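Local coordinates for putative host cell surface-exposed lipoprotein (PDB 4EQQ) that excludes superinfecting phages, probably as a lipoprotein exposed on the host cell surface that targets the phage tape measure protein, at residues K23-T28 and S42-S47; M31-L36 and Y53-S58; K71-T76 and S90-T95. One frame throughout, in Å; residues are numbered along the deposited sequence.

Interaction 1: residues K23-T28 and S42-S47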
loop_
_atom_site.group_PDB
_atom_site.type_symbol
_atom_site.label_atom_id
_atom_site.label_comp_id
_atom_site.label_asym_id
_atom_site.label_seq_id
_atom_site.Cartn_x
_atom_site.Cartn_y
_atom_site.Cartn_z
ATOM N N LYS A 23 -11.971 -5.934 5.456
ATOM C CA LYS A 23 -12.661 -4.942 4.621
ATOM C C LYS A 23 -11.977 -3.576 4.702
ATOM O O LYS A 23 -11.869 -2.889 3.702
ATOM C CB LYS A 23 -14.118 -4.801 5.056
ATOM C CG LYS A 23 -14.993 -5.953 4.638
ATOM C CD LYS A 23 -16.405 -5.823 5.222
ATOM C CE LYS A 23 -17.312 -6.942 4.759
ATOM N NZ LYS A 23 -17.680 -6.773 3.337
ATOM N N GLN A 24 -11.537 -3.187 5.901
ATOM C CA GLN A 24 -10.815 -1.930 6.154
ATOM C C GLN A 24 -9.488 -1.930 5.379
ATOM O O GLN A 24 -9.209 -0.995 4.631
ATOM C CB GLN A 24 -10.542 -1.829 7.656
ATOM C CG GLN A 24 -10.544 -0.454 8.232
ATOM C CD GLN A 24 -10.661 -0.572 9.734
ATOM O OE1 GLN A 24 -11.735 -0.850 10.284
ATOM N NE2 GLN A 24 -9.542 -0.462 10.423
ATOM N N TYR A 25 -8.705 -3.008 5.503
ATOM C CA TYR A 25 -7.443 -3.148 4.780
ATOM C C TYR A 25 -7.623 -3.099 3.274
ATOM O O TYR A 25 -6.882 -2.381 2.610
ATOM C CB TYR A 25 -6.724 -4.449 5.159
ATOM C CG TYR A 25 -6.054 -4.407 6.503
ATOM C CD1 TYR A 25 -5.132 -3.409 6.817
ATOM C CD2 TYR A 25 -6.265 -5.417 7.438
ATOM C CE1 TYR A 25 -4.492 -3.378 8.054
ATOM C CE2 TYR A 25 -5.593 -5.424 8.656
ATOM C CZ TYR A 25 -4.716 -4.397 8.965
ATOM O OH TYR A 25 -4.064 -4.405 10.161
ATOM N N ALA A 26 -8.607 -3.850 2.730
ATOM C CA ALA A 26 -8.905 -3.911 1.297
ATOM C C ALA A 26 -9.410 -2.587 0.717
ATOM O O ALA A 26 -9.271 -2.354 -0.478
ATOM C CB ALA A 26 -9.908 -5.014 1.017
ATOM N N SER A 27 -10.031 -1.746 1.541
ATOM C CA SER A 27 -10.540 -0.455 1.085
ATOM C C SER A 27 -9.461 0.664 1.141
ATOM O O SER A 27 -9.697 1.744 0.601
ATOM C CB SER A 27 -11.754 -0.057 1.917
ATOM O OG SER A 27 -11.395 0.256 3.249
ATOM N N THR A 28 -8.309 0.423 1.815
ATOM C CA THR A 28 -7.272 1.449 2.015
ATOM C C THR A 28 -5.923 1.085 1.394
ATOM O O THR A 28 -5.332 1.907 0.711
ATOM C CB THR A 28 -7.128 1.803 3.524
ATOM O OG1 THR A 28 -6.566 0.690 4.209
ATOM C CG2 THR A 28 -8.446 2.155 4.188
ATOM N N SER A 42 -0.028 -11.462 11.546
ATOM C CA SER A 42 1.186 -10.769 11.974
ATOM C C SER A 42 0.948 -9.444 12.710
ATOM O O SER A 42 1.620 -9.172 13.706
ATOM C CB SER A 42 2.131 -10.590 10.786
ATOM O OG SER A 42 3.396 -10.105 11.191
ATOM N N PHE A 43 0.028 -8.617 12.225
ATOM C CA PHE A 43 -0.235 -7.337 12.882
ATOM C C PHE A 43 -1.376 -7.393 13.894
ATOM O O PHE A 43 -1.193 -6.992 15.041
ATOM C CB PHE A 43 -0.478 -6.217 11.857
ATOM C CG PHE A 43 -0.632 -4.844 12.490
ATOM C CD1 PHE A 43 0.481 -4.118 12.892
ATOM C CD2 PHE A 43 -1.892 -4.308 12.729
ATOM C CE1 PHE A 43 0.333 -2.869 13.513
ATOM C CE2 PHE A 43 -2.038 -3.062 13.347
ATOM C CZ PHE A 43 -0.924 -2.345 13.720
ATOM N N ASP A 44 -2.563 -7.825 13.455
ATOM C CA ASP A 44 -3.768 -7.830 14.286
ATOM C C ASP A 44 -3.826 -8.982 15.271
ATOM O O ASP A 44 -4.657 -8.964 16.174
ATOM C CB ASP A 44 -5.015 -7.785 13.406
ATOM C CG ASP A 44 -5.037 -6.563 12.524
ATOM O OD1 ASP A 44 -5.468 -5.501 13.002
ATOM O OD2 ASP A 44 -4.487 -6.635 11.410
ATOM N N LYS A 45 -2.962 -9.993 15.087
ATOM C CA LYS A 45 -2.857 -11.148 15.979
ATOM C C LYS A 45 -4.086 -12.057 15.981
ATOM O O LYS A 45 -4.386 -12.689 16.987
ATOM C CB LYS A 45 -2.359 -10.768 17.415
ATOM C CG LYS A 45 -1.126 -9.843 17.459
ATOM C CD LYS A 45 0.105 -10.497 16.856
ATOM C CE LYS A 45 1.325 -9.615 16.968
ATOM N NZ LYS A 45 2.491 -10.185 16.218
ATOM N N TYR A 46 -4.788 -12.143 14.839
ATOM C CA TYR A 46 -5.884 -13.098 14.691
ATOM C C TYR A 46 -5.253 -14.483 14.555
ATOM O O TYR A 46 -4.095 -14.589 14.134
ATOM C CB TYR A 46 -6.719 -12.791 13.435
ATOM C CG TYR A 46 -7.694 -11.663 13.682
ATOM C CD1 TYR A 46 -8.817 -11.852 14.482
ATOM C CD2 TYR A 46 -7.455 -10.386 13.183
ATOM C CE1 TYR A 46 -9.689 -10.807 14.762
ATOM C CE2 TYR A 46 -8.330 -9.334 13.441
ATOM C CZ TYR A 46 -9.436 -9.547 14.249
ATOM O OH TYR A 46 -10.306 -8.533 14.523
ATOM N N SER A 47 -5.996 -15.545 14.898
ATOM C CA SER A 47 -5.473 -16.895 14.695
ATOM C C SER A 47 -5.379 -17.143 13.176
ATOM O O SER A 47 -6.002 -16.416 12.388
ATOM C CB SER A 47 -6.417 -17.929 15.309
ATOM O OG SER A 47 -7.683 -17.843 14.674
#
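Tyr25 and Asp44 approach from opposite directions and meet through a single hydrogen bond, Tyr25 OH to Asp44 OD2, 2.6 Å long. The carboxylate oxygen sits at the edge of the phenol ring, in its plane, and lies 3.2 Å from Tyr25 CE2, so it borders the hydroxyl-bearing corner of the ring and covers neither face. Asp44 OD2 receives the proton on its syn lone pair, the side turned to OD1, while the carboxylate is rotated 67° away from the ring plane. Both side chains set CG anti to their own carbonyl carbon, chi1 -76° for Tyr25 and -59° for Asp44; each thereby leans across the gap, and the bond spans backbones whose closest CA atoms, those of Tyr25 and Asp44, are 11.2 Å apart. Phe43 adds a lesser touch: its CD2 comes within 3.4 Å of Tyr25 OH, approached obliquely.

The contact ties helix 13-28 to the turn between helix 33-42 and helix 48-57, in keeping with the helix-turn-helix fold of this ectodomain. Lys45 leaves the preceding helix with positive phi and reaches back, Lys45 NZ to Ser42 O at 2.8 Å, and Ser47 is the N-cap of helix 48-57. Gln39 NE2 is a second hydrogen-bond partner of Tyr25 OH, and a sulfate ion, probably from the crystallisation liquor, lies about 3 Å from the Phe43 side chain. Ser42 and Phe43 also meet Asp75 of the second subunit.

With few apolar atoms meeting, the link is mainly polar and directional. The phenol proton is committed to Asp44, which would probably favour the ionised carboxylate, and the two partners of the hydroxyl should restrict how far the tyrosine can swing.

Interaction 2: residues M31-L36 and Y53-S58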
loop_
_atom_site.group_PDB
_atom_site.type_symbol
_atom_site.label_atom_id
_atom_site.label_comp_id
_atom_site.label_asym_id
_atom_site.label_seq_id
_atom_site.Cartn_x
_atom_site.Cartn_y
_atom_site.Cartn_z
ATOM N N MET A 31 -4.125 -4.998 -0.978
ATOM C CA MET A 31 -3.491 -6.290 -0.720
ATOM C C MET A 31 -4.016 -7.443 -1.512
ATOM O O MET A 31 -5.219 -7.541 -1.788
ATOM C CB MET A 31 -3.612 -6.655 0.768
ATOM C CG MET A 31 -2.982 -5.642 1.693
ATOM S SD MET A 31 -3.234 -6.151 3.400
ATOM C CE MET A 31 -2.728 -4.662 4.249
ATOM N N SER A 32 -3.114 -8.393 -1.777
ATOM C CA SER A 32 -3.477 -9.660 -2.385
ATOM C C SER A 32 -4.048 -10.472 -1.240
ATOM O O SER A 32 -3.906 -10.069 -0.073
ATOM C CB SER A 32 -2.239 -10.340 -2.972
ATOM O OG SER A 32 -1.372 -10.835 -1.969
ATOM N N LYS A 33 -4.709 -11.589 -1.553
ATOM C CA LYS A 33 -5.258 -12.476 -0.534
ATOM C C LYS A 33 -4.163 -12.914 0.438
ATOM O O LYS A 33 -4.403 -12.951 1.644
ATOM C CB LYS A 33 -5.892 -13.709 -1.195
ATOM C CG LYS A 33 -6.681 -14.595 -0.233
ATOM C CD LYS A 33 -7.189 -15.883 -0.889
ATOM C CE LYS A 33 -8.274 -15.667 -1.920
ATOM N NZ LYS A 33 -8.716 -16.957 -2.522
ATOM N N GLU A 34 -2.967 -13.272 -0.089
ATOM C CA GLU A 34 -1.858 -13.747 0.750
ATOM C C GLU A 34 -1.271 -12.649 1.652
ATOM O O GLU A 34 -0.949 -12.904 2.811
ATOM C CB GLU A 34 -0.779 -14.470 -0.086
ATOM C CG GLU A 34 -1.288 -15.730 -0.784
ATOM C CD GLU A 34 -2.127 -16.687 0.044
ATOM O OE1 GLU A 34 -1.745 -16.973 1.198
ATOM O OE2 GLU A 34 -3.183 -17.139 -0.457
ATOM N N GLU A 35 -1.193 -11.418 1.130
ATOM C CA GLU A 35 -0.724 -10.270 1.915
ATOM C C GLU A 35 -1.668 -9.991 3.089
ATOM O O GLU A 35 -1.223 -9.807 4.228
ATOM C CB GLU A 35 -0.599 -9.037 1.029
ATOM C CG GLU A 35 0.705 -9.045 0.259
ATOM C CD GLU A 35 0.846 -7.939 -0.762
ATOM O OE1 GLU A 35 -0.183 -7.501 -1.333
ATOM O OE2 GLU A 35 2.004 -7.554 -1.040
ATOM N N LEU A 36 -2.971 -10.026 2.811
ATOM C CA LEU A 36 -4.028 -9.793 3.796
ATOM C C LEU A 36 -4.056 -10.895 4.854
ATOM O O LEU A 36 -4.169 -10.601 6.045
ATOM C CB LEU A 36 -5.388 -9.649 3.088
ATOM C CG LEU A 36 -6.603 -9.423 4.005
ATOM C CD1 LEU A 36 -6.448 -8.133 4.843
ATOM C CD2 LEU A 36 -7.867 -9.387 3.197
ATOM N N TYR A 53 -10.457 -17.563 7.316
ATOM C CA TYR A 53 -11.890 -17.324 7.120
ATOM C C TYR A 53 -12.123 -15.920 6.538
ATOM O O TYR A 53 -12.864 -15.780 5.561
ATOM C CB TYR A 53 -12.657 -17.459 8.445
ATOM C CG TYR A 53 -14.130 -17.124 8.312
ATOM C CD1 TYR A 53 -15.039 -18.080 7.858
ATOM C CD2 TYR A 53 -14.611 -15.857 8.624
ATOM C CE1 TYR A 53 -16.389 -17.770 7.707
ATOM C CE2 TYR A 53 -15.956 -15.533 8.462
ATOM C CZ TYR A 53 -16.845 -16.499 8.019
ATOM O OH TYR A 53 -18.180 -16.205 7.897
ATOM N N ALA A 54 -11.528 -14.882 7.166
ATOM C CA ALA A 54 -11.699 -13.495 6.720
ATOM C C ALA A 54 -11.273 -13.231 5.257
ATOM O O ALA A 54 -12.006 -12.572 4.530
ATOM C CB ALA A 54 -10.982 -12.534 7.666
ATOM N N VAL A 55 -10.133 -13.771 4.805
ATOM C CA VAL A 55 -9.676 -13.507 3.417
ATOM C C VAL A 55 -10.630 -14.021 2.333
ATOM O O VAL A 55 -10.674 -13.440 1.252
ATOM C CB VAL A 55 -8.204 -13.895 3.134
ATOM C CG1 VAL A 55 -7.244 -13.143 4.063
ATOM C CG2 VAL A 55 -8.001 -15.413 3.205
ATOM N N GLU A 56 -11.420 -15.065 2.651
ATOM C CA GLU A 56 -12.391 -15.693 1.737
ATOM C C GLU A 56 -13.830 -15.204 1.892
ATOM O O GLU A 56 -14.638 -15.388 0.971
ATOM C CB GLU A 56 -12.382 -17.237 1.936
ATOM C CG GLU A 56 -11.094 -17.931 1.488
ATOM C CD GLU A 56 -10.740 -17.851 0.014
ATOM O OE1 GLU A 56 -11.598 -17.441 -0.801
ATOM O OE2 GLU A 56 -9.599 -18.227 -0.329
ATOM N N ASN A 57 -14.165 -14.624 3.063
ATOM C CA ASN A 57 -15.537 -14.274 3.422
ATOM C C ASN A 57 -15.817 -12.799 3.696
ATOM O O ASN A 57 -16.783 -12.477 4.392
ATOM C CB ASN A 57 -15.968 -15.173 4.600
ATOM C CG ASN A 57 -16.021 -16.640 4.224
ATOM O OD1 ASN A 57 -16.977 -17.098 3.599
ATOM N ND2 ASN A 57 -14.977 -17.400 4.557
ATOM N N SER A 58 -15.013 -11.896 3.108
ATOM C CA SER A 58 -15.182 -10.464 3.298
ATOM C C SER A 58 -15.689 -9.739 2.047
ATOM O O SER A 58 -15.728 -8.506 2.039
ATOM C CB SER A 58 -13.879 -9.841 3.798
ATOM O OG SER A 58 -13.488 -10.448 5.014
HETATM O O HOH W 1 -11.125 -18.428 -3.482
#
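Lys33 and Glu56 close a small ring through a water molecule: Lys33 NZ makes a salt bridge to Glu56 OE2 at 2.7 Å, and also donates to the water at 3.0 Å, which in turn donates to Glu56 OE1 at 2.9 Å. Both carboxylate oxygens are thus engaged by one ammonium group, one directly and the other through solvent. The ammonium meets OE2 on its syn side, lifted 28° out of the carboxylate plane, and the two side chains cross at about a right angle. A bend at chi3 of Lys33 (-69°) and another at chi2 of Glu56 (-63°) curl the charged ends toward each other.

Beneath the charged pair lies Val55. Its CB packs 3.8 Å from Lys33 CG, the aliphatic stem of the lysine running crosswise over it, while its CG1 branch meets Leu36 CG at 3.8 Å and rests 3.7 Å from the backbone oxygen Lys33 O. The Leu36 and Val55 side chains run antiparallel, flank to flank. Tyr62, from helix 62-77, touches both Lys33 and Leu36.

The first turn of helix 33-42 is fixed by a capping box. Ser32 OG accepts from Glu35 N at 3.2 Å, and Ser32 N donates to the anti lone pair of Glu35 OE1 at 3.1 Å. From this turn Lys33 and Leu36 face Val55 near the end of helix 48-57, joining two helices of the helix-turn-helix fold. Beyond the segments, Val55 O is hydrogen-bonded by Tyr62 OH.

Chemically the contact is graded: branched apolar carbons inside, an opposite-charge pair outside with a water as its third member. Solvent contact probably screens the two charges, while the water gives OE1 a partner as well, and the salt bridge probably helps hold the lysine stem across Val55.

Interaction 3: residues K71-T76 and S90-T95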
loop_
_atom_site.group_PDB
_atom_site.type_symbol
_atom_site.label_atom_id
_atom_site.label_comp_id
_atom_site.label_asym_id
_atom_site.label_seq_id
_atom_site.Cartn_x
_atom_site.Cartn_y
_atom_site.Cartn_z
ATOM N N LYS A 71 -2.223 0.342 -10.595
ATOM C CA LYS A 71 -2.334 1.788 -10.848
ATOM C C LYS A 71 -1.347 2.521 -9.970
ATOM O O LYS A 71 -0.644 3.399 -10.464
ATOM C CB LYS A 71 -3.754 2.317 -10.573
ATOM C CG LYS A 71 -4.813 1.868 -11.582
ATOM C CD LYS A 71 -6.182 2.352 -11.107
ATOM C CE LYS A 71 -7.299 1.984 -12.046
ATOM N NZ LYS A 71 -8.630 2.321 -11.458
ATOM N N GLN A 72 -1.256 2.129 -8.674
ATOM C CA GLN A 72 -0.313 2.728 -7.729
ATOM C C GLN A 72 1.133 2.593 -8.241
ATOM O O GLN A 72 1.856 3.590 -8.261
ATOM C CB GLN A 72 -0.470 2.112 -6.330
ATOM C CG GLN A 72 0.418 2.774 -5.277
ATOM C CD GLN A 72 0.318 2.116 -3.917
ATOM O OE1 GLN A 72 -0.756 1.697 -3.479
ATOM N NE2 GLN A 72 1.447 2.016 -3.217
ATOM N N TYR A 73 1.545 1.382 -8.678
ATOM C CA TYR A 73 2.898 1.158 -9.223
ATOM C C TYR A 73 3.148 1.998 -10.470
ATOM O O TYR A 73 4.240 2.545 -10.627
ATOM C CB TYR A 73 3.153 -0.332 -9.539
ATOM C CG TYR A 73 3.300 -1.233 -8.324
ATOM C CD1 TYR A 73 3.794 -0.751 -7.119
ATOM C CD2 TYR A 73 2.943 -2.583 -8.394
ATOM C CE1 TYR A 73 3.942 -1.582 -6.010
ATOM C CE2 TYR A 73 3.066 -3.416 -7.281
ATOM C CZ TYR A 73 3.602 -2.925 -6.105
ATOM O OH TYR A 73 3.745 -3.751 -5.018
ATOM N N GLN A 74 2.145 2.099 -11.350
ATOM C CA GLN A 74 2.260 2.883 -12.587
ATOM C C GLN A 74 2.368 4.367 -12.291
ATOM O O GLN A 74 3.269 5.018 -12.808
ATOM C CB GLN A 74 1.083 2.606 -13.544
ATOM C CG GLN A 74 1.228 3.357 -14.878
ATOM C CD GLN A 74 0.295 2.866 -15.940
ATOM O OE1 GLN A 74 -0.913 3.031 -15.848
ATOM N NE2 GLN A 74 0.846 2.269 -16.977
ATOM N N ASP A 75 1.466 4.895 -11.446
ATOM C CA ASP A 75 1.454 6.318 -11.128
ATOM C C ASP A 75 2.575 6.801 -10.222
ATOM O O ASP A 75 3.027 7.921 -10.413
ATOM C CB ASP A 75 0.082 6.761 -10.615
ATOM C CG ASP A 75 -1.045 6.483 -11.600
ATOM O OD1 ASP A 75 -0.798 6.554 -12.829
ATOM O OD2 ASP A 75 -2.163 6.188 -11.148
ATOM N N THR A 76 3.001 5.995 -9.226
ATOM C CA THR A 76 4.058 6.411 -8.289
ATOM C C THR A 76 5.460 6.188 -8.841
ATOM O O THR A 76 6.374 6.911 -8.453
ATOM C CB THR A 76 3.961 5.692 -6.923
ATOM O OG1 THR A 76 4.117 4.279 -7.088
ATOM C CG2 THR A 76 2.688 5.998 -6.172
ATOM N N SER A 90 5.213 -12.113 -8.363
ATOM C CA SER A 90 6.401 -12.546 -7.616
ATOM C C SER A 90 6.541 -11.958 -6.260
ATOM O O SER A 90 6.963 -12.661 -5.337
ATOM C CB SER A 90 7.683 -12.290 -8.405
ATOM O OG SER A 90 7.592 -12.961 -9.650
ATOM N N PHE A 91 6.229 -10.660 -6.129
ATOM C CA PHE A 91 6.390 -9.964 -4.868
ATOM C C PHE A 91 5.098 -9.875 -4.041
ATOM O O PHE A 91 5.102 -10.325 -2.896
ATOM C CB PHE A 91 7.026 -8.587 -5.115
ATOM C CG PHE A 91 7.446 -7.845 -3.874
ATOM C CD1 PHE A 91 8.678 -8.093 -3.282
ATOM C CD2 PHE A 91 6.625 -6.881 -3.310
ATOM C CE1 PHE A 91 9.063 -7.417 -2.128
ATOM C CE2 PHE A 91 7.024 -6.180 -2.174
ATOM C CZ PHE A 91 8.245 -6.453 -1.594
ATOM N N ASP A 92 4.005 -9.290 -4.600
ATOM C CA ASP A 92 2.731 -9.142 -3.861
ATOM C C ASP A 92 1.941 -10.439 -3.691
ATOM O O ASP A 92 1.052 -10.513 -2.841
ATOM C CB ASP A 92 1.840 -8.044 -4.456
ATOM C CG ASP A 92 2.463 -6.678 -4.325
ATOM O OD1 ASP A 92 2.668 -6.224 -3.167
ATOM O OD2 ASP A 92 2.823 -6.098 -5.364
ATOM N N LYS A 93 2.250 -11.449 -4.504
ATOM C CA LYS A 93 1.581 -12.753 -4.452
ATOM C C LYS A 93 0.112 -12.763 -4.863
ATOM O O LYS A 93 -0.653 -13.613 -4.416
ATOM C CB LYS A 93 1.881 -13.540 -3.158
ATOM C CG LYS A 93 3.381 -13.867 -3.005
ATOM C CD LYS A 93 3.695 -14.536 -1.679
ATOM C CE LYS A 93 3.301 -13.678 -0.501
ATOM N NZ LYS A 93 3.819 -14.222 0.773
ATOM N N PHE A 94 -0.261 -11.847 -5.790
ATOM C CA PHE A 94 -1.537 -11.910 -6.481
ATOM C C PHE A 94 -1.409 -13.123 -7.393
ATOM O O PHE A 94 -0.288 -13.487 -7.781
ATOM C CB PHE A 94 -1.739 -10.667 -7.363
ATOM C CG PHE A 94 -2.209 -9.471 -6.573
ATOM C CD1 PHE A 94 -3.535 -9.369 -6.156
ATOM C CD2 PHE A 94 -1.320 -8.468 -6.207
ATOM C CE1 PHE A 94 -3.972 -8.264 -5.423
ATOM C CE2 PHE A 94 -1.751 -7.370 -5.443
ATOM C CZ PHE A 94 -3.073 -7.278 -5.056
ATOM N N THR A 95 -2.532 -13.732 -7.786
ATOM C CA THR A 95 -2.483 -14.853 -8.738
ATOM C C THR A 95 -2.121 -14.253 -10.105
ATOM O O THR A 95 -2.276 -13.037 -10.301
ATOM C CB THR A 95 -3.867 -15.536 -8.818
ATOM O OG1 THR A 95 -4.768 -14.639 -9.468
ATOM C CG2 THR A 95 -4.418 -15.924 -7.434
#
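The turn of a helix-turn-helix, here the loop joining helix 81-91 to helix 96-104, is fastened to helix 62-77 by a tyrosine-aspartate bond. Tyr73 OH donates to Asp92 OD2 over 2.5 Å, and it is the syn lone pair of OD2, on the side of OD1, that takes the proton. The two side chains come from opposite directions. Asp92 OD2 stands at the ring edge, in plane, 3.3 Å from Tyr73 CE2, and ring and carboxylate are tilted only 23° apart, so the two flat groups are nearly coplanar. Tyr73 turns its CG away from its own carbonyl carbon, chi1 -71°, which sends the ring out from the helix toward the loop; the nearest CA atoms across the contact, those of Tyr73 and Asp92, remain 11.6 Å apart.

Both residues are buried, and further polar partners hold them. Lys69 NZ makes a salt bridge with Asp92 OD1 and a hydrogen bond with Tyr73 OH; its charge would favour the ionised aspartate, whereas the acid of Glu35 close to the same OD1 would oppose it, which leaves the charge of Asp92 open. Ile84, Gln87 and Met79 pack on Tyr73, and Phe91 of the second subunit meets its ring with the planes at about 85°. A bound sulfate ion, probably from the crystallisation liquor, lies about 4 Å from the Asp92 side chain.

The loop is shaped by Lys93, which leaves the helix with positive phi, and by Thr95, the N-cap of helix 96-104. On the other side of the contact, within one turn of helix 62-77, Gln72 O accepts two hydrogen bonds, from Thr76 N at 2.8 Å and from Thr76 OG1 at 2.6 Å, the two donors arriving from opposite faces of the carbonyl plane.

Interactions 1 and 3 repeat one design, a tyrosine on a long helix bonded to an aspartate in a helix-turn-helix turn, one in each of the chain's two lipoprotein-family regions; their centres are 19 Å apart, on opposite sides of the chain's centre. Interaction 2 touches both. Tyr25 CB packs 3.7 Å from Leu36 CD1, and Lys23 NZ lies 2.9 Å from Ser58 O, a probable hydrogen bond. Toward interaction 3, Ser32 OG is 2.6 Å from Asp92 O, and Glu35 OE2 is likewise 2.6 Å from Asp92 OD1, a closeness of two acids that may reflect a shared proton, although Lys69 NZ also bonds Asp92 OD1. All three contacts also touch the second subunit.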